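Local coordinates for protein Phi class glutathione transferase GSTF1 (Populus tremula x Populus tremuloides, PDB 4RI6) that probably catalyses the conjugation of glutathione to electrophilic substrates with release of a halide, as a phi-class glutathione transferase that binds glutathione, at residues 59-62 with 63-66; 96-99 with 100-103; 194-197 with 198-202. All blocks are in the same frame, centred on the assembly; numbering follows the deposited sequence.

Interaction 1 of 3, residues 59-62 with 63-66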
loop_
_atom_site.group_PDB
_atom_site.type_symbol
_atom_site.label_atom_id
_atom_site.label_comp_id
_atom_site.label_asym_id
_atom_site.label_seq_id
_atom_site.Cartn_x
_atom_site.Cartn_y
_atom_site.Cartn_z
ATOM N N PHE A 59 11.434 12.597 -2.069
ATOM C CA PHE A 59 10.944 13.668 -2.905
ATOM C C PHE A 59 11.023 14.983 -2.134
ATOM O O PHE A 59 10.671 15.018 -0.947
ATOM C CB PHE A 59 9.495 13.370 -3.312
ATOM C CG PHE A 59 8.793 14.531 -3.932
ATOM C CD1 PHE A 59 8.278 15.549 -3.159
ATOM C CD2 PHE A 59 8.619 14.591 -5.305
ATOM C CE1 PHE A 59 7.642 16.628 -3.744
ATOM C CE2 PHE A 59 7.966 15.648 -5.889
ATOM C CZ PHE A 59 7.474 16.669 -5.110
ATOM N N LYS A 60 11.473 16.054 -2.801
ATOM C CA LYS A 60 11.391 17.414 -2.264
ATOM C C LYS A 60 10.875 18.394 -3.312
ATOM O O LYS A 60 11.281 18.343 -4.467
ATOM C CB LYS A 60 12.759 17.930 -1.777
ATOM C CG LYS A 60 13.446 17.147 -0.679
ATOM C CD LYS A 60 14.717 17.891 -0.254
ATOM C CE LYS A 60 15.515 17.139 0.793
ATOM N NZ LYS A 60 16.714 17.901 1.196
ATOM N N ASP A 61 9.979 19.287 -2.906
ATOM C CA ASP A 61 9.743 20.512 -3.654
ATOM C C ASP A 61 9.735 21.690 -2.664
ATOM O O ASP A 61 10.106 21.510 -1.505
ATOM C CB ASP A 61 8.456 20.423 -4.509
ATOM C CG ASP A 61 7.171 20.326 -3.695
ATOM O OD1 ASP A 61 7.170 20.574 -2.466
ATOM O OD2 ASP A 61 6.124 20.023 -4.307
ATOM N N GLU A 62 9.340 22.879 -3.116
ATOM C CA GLU A 62 9.403 24.071 -2.269
ATOM C C GLU A 62 8.527 23.886 -1.020
ATOM O O GLU A 62 8.777 24.504 0.019
ATOM C CB GLU A 62 8.979 25.334 -3.056
ATOM C CG GLU A 62 9.701 25.526 -4.409
ATOM C CD GLU A 62 9.832 26.999 -4.866
ATOM O OE1 GLU A 62 10.942 27.384 -5.321
ATOM O OE2 GLU A 62 8.834 27.763 -4.790
ATOM N N SER A 63 7.538 22.998 -1.106
ATOM C CA SER A 63 6.474 22.930 -0.099
ATOM C C SER A 63 6.591 21.769 0.884
ATOM O O SER A 63 6.129 21.873 2.020
ATOM C CB SER A 63 5.114 22.839 -0.799
ATOM O OG SER A 63 4.857 24.021 -1.534
ATOM N N ILE A 64 7.180 20.659 0.447
ATOM C CA ILE A 64 7.119 19.421 1.222
ATOM C C ILE A 64 8.238 18.445 0.844
ATOM O O ILE A 64 8.711 18.419 -0.308
ATOM C CB ILE A 64 5.728 18.749 1.038
ATOM C CG1 ILE A 64 5.458 17.682 2.095
ATOM C CG2 ILE A 64 5.581 18.149 -0.347
ATOM C CD1 ILE A 64 3.954 17.331 2.245
ATOM N N THR A 65 8.654 17.659 1.835
ATOM C CA THR A 65 9.513 16.497 1.646
ATOM C C THR A 65 8.671 15.244 1.907
ATOM O O THR A 65 7.978 15.153 2.926
ATOM C CB THR A 65 10.735 16.542 2.580
ATOM O OG1 THR A 65 11.555 17.668 2.242
ATOM C CG2 THR A 65 11.579 15.277 2.469
ATOM N N LEU A 66 8.727 14.279 0.986
ATOM C CA LEU A 66 7.896 13.076 1.055
ATOM C C LEU A 66 8.721 11.833 0.798
ATOM O O LEU A 66 9.674 11.880 0.030
ATOM C CB LEU A 66 6.764 13.145 0.020
ATOM C CG LEU A 66 5.633 14.142 0.281
ATOM C CD1 LEU A 66 4.724 14.209 -0.913
ATOM C CD2 LEU A 66 4.847 13.773 1.521
HETATM O O HOH W 1 10.925 20.116 1.265
#
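With chi1 of Asp61 at 66°, the carboxylate sits between its own backbone N and carbonyl carbon and is directed to the turn, where OD1 meets two successive amides. Ile64 N donates to Asp61 OD1 at 2.9 Å, nearly in line with the C-O bond, while Ser63 N reaches the same oxygen at 2.8 Å from above the carboxylate plane; both bonds are bent, at 136° and 146°. A short acidic side chain suits this place because it can accept both N-H groups of the turn. Asp61 N returns a bond to Ile64 O (3.0 Å), and beyond it Phe59 and Leu66 form a hydrogen-bonded antiparallel pair, Phe59 N to Leu66 O being 2.8 Å. Lys60 and Thr65, a non-hydrogen-bonded pair, run side by side with Lys60 CG 3.5 Å from Thr65 OG1; a water links that hydroxyl to Asp61 O. On the other face the Phe59 ring lies near Ile64 CG2 and Leu66 CB, against helix 69-79, whose Tyr75 and Lys79 hold Asp61 OD2. An alanine here is likely to leave Ser63 N and Ile64 N without their shared acceptor, and Tyr75 and Lys79 without this partner. The carboxylate forms an Asx turn that helps fix the hairpin's loop and ties it to helix 69-79.

Interaction 2 of 3, residues 96-99 with 100-103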
loop_
_atom_site.group_PDB
_atom_site.type_symbol
_atom_site.label_atom_id
_atom_site.label_comp_id
_atom_site.label_asym_id
_atom_site.label_seq_id
_atom_site.Cartn_x
_atom_site.Cartn_y
_atom_site.Cartn_z
ATOM N N LYS A 96 -11.000 8.314 -9.309
ATOM C CA LYS A 96 -9.794 8.185 -8.506
ATOM C C LYS A 96 -9.862 6.922 -7.649
ATOM O O LYS A 96 -8.916 6.145 -7.623
ATOM C CB LYS A 96 -9.590 9.418 -7.631
ATOM C CG LYS A 96 -8.302 9.392 -6.784
ATOM C CD LYS A 96 -8.073 10.706 -6.033
ATOM C CE LYS A 96 -6.748 10.665 -5.291
ATOM N NZ LYS A 96 -6.580 11.788 -4.335
ATOM N N ALA A 97 -10.984 6.714 -6.962
ATOM C CA ALA A 97 -11.126 5.556 -6.080
ATOM C C ALA A 97 -11.095 4.259 -6.871
ATOM O O ALA A 97 -10.493 3.261 -6.463
ATOM C CB ALA A 97 -12.405 5.649 -5.304
ATOM N N ASN A 98 -11.743 4.270 -8.020
ATOM C CA ASN A 98 -11.753 3.095 -8.872
ATOM C C ASN A 98 -10.355 2.659 -9.288
ATOM O O ASN A 98 -10.059 1.470 -9.319
ATOM C CB ASN A 98 -12.604 3.348 -10.122
ATOM C CG ASN A 98 -12.568 2.191 -11.068
ATOM O OD1 ASN A 98 -12.980 1.086 -10.734
ATOM N ND2 ASN A 98 -12.064 2.430 -12.261
ATOM N N ILE A 99 -9.503 3.624 -9.608
ATOM C CA ILE A 99 -8.095 3.362 -9.871
ATOM C C ILE A 99 -7.351 2.924 -8.615
ATOM O O ILE A 99 -6.569 1.966 -8.631
ATOM C CB ILE A 99 -7.437 4.612 -10.468
ATOM C CG1 ILE A 99 -8.001 4.850 -11.865
ATOM C CG2 ILE A 99 -5.910 4.484 -10.534
ATOM C CD1 ILE A 99 -7.782 6.267 -12.367
ATOM N N ASP A 100 -7.642 3.605 -7.514
ATOM C CA ASP A 100 -6.898 3.408 -6.277
ATOM C C ASP A 100 -7.005 1.975 -5.742
ATOM O O ASP A 100 -6.034 1.448 -5.179
ATOM C CB ASP A 100 -7.394 4.400 -5.232
ATOM C CG ASP A 100 -6.437 4.569 -4.067
ATOM O OD1 ASP A 100 -5.217 4.668 -4.276
ATOM O OD2 ASP A 100 -6.921 4.626 -2.920
ATOM N N GLN A 101 -8.148 1.314 -5.915
ATOM C CA GLN A 101 -8.249 -0.059 -5.415
ATOM C C GLN A 101 -7.241 -0.972 -6.131
ATOM O O GLN A 101 -6.736 -1.907 -5.527
ATOM C CB GLN A 101 -9.677 -0.607 -5.554
ATOM C CG GLN A 101 -10.103 -0.830 -6.978
ATOM C CD GLN A 101 -11.596 -1.047 -7.134
ATOM O OE1 GLN A 101 -12.251 -1.664 -6.284
ATOM N NE2 GLN A 101 -12.148 -0.520 -8.220
ATOM N N TRP A 102 -6.925 -0.682 -7.395
ATOM C CA TRP A 102 -5.954 -1.487 -8.153
ATOM C C TRP A 102 -4.533 -1.041 -7.815
ATOM O O TRP A 102 -3.604 -1.836 -7.888
ATOM C CB TRP A 102 -6.243 -1.414 -9.662
ATOM C CG TRP A 102 -7.519 -2.107 -9.978
ATOM C CD1 TRP A 102 -8.739 -1.534 -10.189
ATOM C CD2 TRP A 102 -7.723 -3.520 -10.058
ATOM N NE1 TRP A 102 -9.679 -2.501 -10.392
ATOM C CE2 TRP A 102 -9.085 -3.728 -10.310
ATOM C CE3 TRP A 102 -6.881 -4.627 -9.944
ATOM C CZ2 TRP A 102 -9.617 -4.984 -10.459
ATOM C CZ3 TRP A 102 -7.414 -5.868 -10.073
ATOM C CH2 TRP A 102 -8.762 -6.046 -10.341
ATOM N N VAL A 103 -4.361 0.209 -7.391
ATOM C CA VAL A 103 -3.068 0.637 -6.847
ATOM C C VAL A 103 -2.792 -0.105 -5.525
ATOM O O VAL A 103 -1.675 -0.573 -5.276
ATOM C CB VAL A 103 -3.017 2.152 -6.630
ATOM C CG1 VAL A 103 -1.669 2.565 -6.021
ATOM C CG2 VAL A 103 -3.251 2.888 -7.949
HETATM O O HOH W 2 -12.318 -1.494 -11.384
#
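Backbone bonds of the ordinary helical kind run from Asp100 N to Lys96 O and from Gln101 N to Ala97 O. Ile99 O takes two donors: Val103 N at 3.1 Å in the carbonyl plane, and Trp102 N at 2.9 Å from above it. Among side chains, chi1 of Gln101 (68°) directs its extended chain back toward Asn98. NE2 of Gln101 reaches Asn98 O at 3.1 Å on a lone pair in the carbonyl plane, and that oxygen lies near the plane of the Gln101 amide. A glutamine suits because one amide gives NE2 as donor to its own helix and OE1 as acceptor for Phe67 N of the second subunit. A water donates to Asn98 OD1 at 2.7 Å and accepts from Trp102 NE1 at 3.0 Å in the indole plane; Asn98 ND2 is held by Ala158 O. The apolar contact joins branched side chains, Ile99 CG2 resting 4.0 Å from Val103 CG2, one turn on. Within helix 93-122, Ile99 and Val103 pack on helix 164-179, and Trp102 also touches helix 130-150. Asp100, bonded to Tyr89, forms a salt bridge with Arg74 of the second subunit; Trp102 meets Phe67 of that subunit edge-to-face, and Gln101 packs on its Leu66, in strand 65-67.

Interaction 3 of 3, residues 194-197 with 198-202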
loop_
_atom_site.group_PDB
_atom_site.type_symbol
_atom_site.label_atom_id
_atom_site.label_comp_id
_atom_site.label_asym_id
_atom_site.label_seq_id
_atom_site.Cartn_x
_atom_site.Cartn_y
_atom_site.Cartn_z
ATOM N N ARG A 194 -1.258 -8.837 -23.460
ATOM C CA ARG A 194 -1.722 -7.679 -24.227
ATOM C C ARG A 194 -1.522 -6.398 -23.424
ATOM O O ARG A 194 -0.945 -5.402 -23.902
ATOM C CB ARG A 194 -3.195 -7.834 -24.585
ATOM C CG ARG A 194 -3.764 -6.670 -25.358
ATOM C CD ARG A 194 -5.240 -6.556 -25.160
ATOM N NE ARG A 194 -5.562 -6.048 -23.822
ATOM C CZ ARG A 194 -6.447 -6.584 -22.999
ATOM N NH1 ARG A 194 -7.084 -7.710 -23.315
ATOM N NH2 ARG A 194 -6.672 -6.006 -21.832
ATOM N N TRP A 195 -2.031 -6.437 -22.202
ATOM C CA TRP A 195 -1.904 -5.339 -21.269
ATOM C C TRP A 195 -0.436 -4.977 -21.056
ATOM O O TRP A 195 -0.074 -3.811 -21.156
ATOM C CB TRP A 195 -2.564 -5.745 -19.963
ATOM C CG TRP A 195 -2.292 -4.918 -18.749
ATOM C CD1 TRP A 195 -2.820 -3.700 -18.445
ATOM C CD2 TRP A 195 -1.502 -5.305 -17.619
ATOM N NE1 TRP A 195 -2.391 -3.296 -17.201
ATOM C CE2 TRP A 195 -1.580 -4.261 -16.673
ATOM C CE3 TRP A 195 -0.730 -6.427 -17.321
ATOM C CZ2 TRP A 195 -0.921 -4.313 -15.431
ATOM C CZ3 TRP A 195 -0.064 -6.474 -16.091
ATOM C CH2 TRP A 195 -0.177 -5.422 -15.161
ATOM N N TRP A 196 0.393 -5.981 -20.770
ATOM C CA TRP A 196 1.814 -5.752 -20.549
ATOM C C TRP A 196 2.451 -5.051 -21.759
ATOM O O TRP A 196 3.258 -4.110 -21.619
ATOM C CB TRP A 196 2.569 -7.055 -20.255
ATOM C CG TRP A 196 3.994 -6.703 -20.026
ATOM C CD1 TRP A 196 5.038 -6.960 -20.845
ATOM C CD2 TRP A 196 4.514 -5.923 -18.945
ATOM N NE1 TRP A 196 6.179 -6.410 -20.346
ATOM C CE2 TRP A 196 5.888 -5.757 -19.180
ATOM C CE3 TRP A 196 3.951 -5.347 -17.807
ATOM C CZ2 TRP A 196 6.707 -5.047 -18.319
ATOM C CZ3 TRP A 196 4.765 -4.651 -16.956
ATOM C CH2 TRP A 196 6.128 -4.509 -17.212
ATOM N N THR A 197 2.085 -5.513 -22.948
ATOM C CA THR A 197 2.605 -4.933 -24.171
ATOM C C THR A 197 2.188 -3.475 -24.266
ATOM O O THR A 197 3.006 -2.619 -24.570
ATOM C CB THR A 197 2.115 -5.719 -25.391
ATOM O OG1 THR A 197 2.569 -7.073 -25.300
ATOM C CG2 THR A 197 2.653 -5.137 -26.653
ATOM N N GLU A 198 0.926 -3.172 -23.981
ATOM C CA GLU A 198 0.480 -1.787 -24.094
ATOM C C GLU A 198 1.160 -0.883 -23.093
ATOM O O GLU A 198 1.587 0.206 -23.434
ATOM C CB GLU A 198 -1.035 -1.660 -23.918
ATOM C CG GLU A 198 -1.856 -2.349 -24.996
ATOM C CD GLU A 198 -3.105 -1.569 -25.320
ATOM O OE1 GLU A 198 -4.229 -2.083 -25.095
ATOM O OE2 GLU A 198 -2.962 -0.427 -25.824
ATOM N N ILE A 199 1.263 -1.313 -21.844
ATOM C CA ILE A 199 1.754 -0.382 -20.838
ATOM C C ILE A 199 3.279 -0.247 -20.890
ATOM O O ILE A 199 3.804 0.849 -20.651
ATOM C CB ILE A 199 1.268 -0.761 -19.409
ATOM C CG1 ILE A 199 1.825 -2.094 -18.901
ATOM C CG2 ILE A 199 -0.244 -0.737 -19.383
ATOM C CD1 ILE A 199 1.515 -2.351 -17.392
ATOM N N SER A 200 3.995 -1.309 -21.263
ATOM C CA SER A 200 5.460 -1.256 -21.237
ATOM C C SER A 200 6.028 -0.519 -22.437
ATOM O O SER A 200 7.206 -0.161 -22.444
ATOM C CB SER A 200 6.061 -2.659 -21.172
ATOM O OG SER A 200 5.799 -3.422 -22.338
ATOM N N ASN A 201 5.193 -0.290 -23.446
ATOM C CA ASN A 201 5.624 0.478 -24.609
ATOM C C ASN A 201 5.188 1.949 -24.610
ATOM O O ASN A 201 5.405 2.662 -25.597
ATOM C CB ASN A 201 5.147 -0.224 -25.895
ATOM C CG ASN A 201 6.026 -1.393 -26.245
ATOM O OD1 ASN A 201 7.145 -1.222 -26.749
ATOM N ND2 ASN A 201 5.567 -2.585 -25.921
ATOM N N ARG A 202 4.645 2.428 -23.496
ATOM C CA ARG A 202 4.426 3.859 -23.347
ATOM C C ARG A 202 5.758 4.606 -23.387
ATOM O O ARG A 202 6.766 4.113 -22.883
ATOM C CB ARG A 202 3.702 4.152 -22.046
ATOM C CG ARG A 202 2.328 3.555 -22.028
ATOM C CD ARG A 202 1.607 3.933 -20.756
ATOM N NE ARG A 202 1.246 5.349 -20.680
ATOM C CZ ARG A 202 0.153 5.873 -21.217
ATOM N NH1 ARG A 202 -0.656 5.114 -21.945
ATOM N NH2 ARG A 202 -0.124 7.157 -21.046
HETATM O O HOH W 3 -4.348 -3.697 -22.924
#
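Glu198 meets Arg194 one turn back through a water that accepts from Arg194 NE at 2.8 Å, in the guanidinium plane, and donates to Glu198 OE1 at 2.7 Å. The long acidic chain also reaches a salt bridge with Arg155, whose carbonyl O accepts from Arg194 NH2. Ile199 follows with CG1 between its backbone N and carbonyl carbon (chi1 65°), a setting that sends CD1 back over one face of the Trp195 indole, 4.0 Å from the centroid of the six-membered ring, in a CH-pi contact offset toward the rim. CD1 of Ile199 also lies 3.9 Å from Trp196 CE3, and a branched apolar chain suits this position between two indoles. Ser200 is short enough to curl onto its own helix: OG donates to Trp196 O at 2.7 Å, on the opposite side of the carbonyl plane from Ser200 N, while CB sits over the five-membered ring of Trp196. Asn201 then uses ND2 to bind Thr197 O at 2.9 Å, nearly straight at 171° and on a lone pair; its backbone N adds a weak bond to that oxygen. Serine and asparagine side chains thus supplement the carbonyl bonding near the C-terminal end of helix 190-200, in the all-helical GST C-terminal domain.

The three contacts follow one another along the chain without touching. Interaction 1 is the hairpin of strands 58-60 and 65-67 at the edge of the sheet in the thioredoxin-like N-terminal domain; interactions 2 and 3 belong to helices 93-122 and 190-200 of the helical part. Centres of interactions 1 and 2 are about 24 Å apart, those of 2 and 3 about 19 Å, and those of 1 and 3 about 31 Å, on opposite sides of the chain's centre. Helix 164-179 packs against both later contacts. Interactions 1 and 2 both face the second subunit, so hairpin and helix help build the dimer, whereas interaction 3 stays within its own subunit.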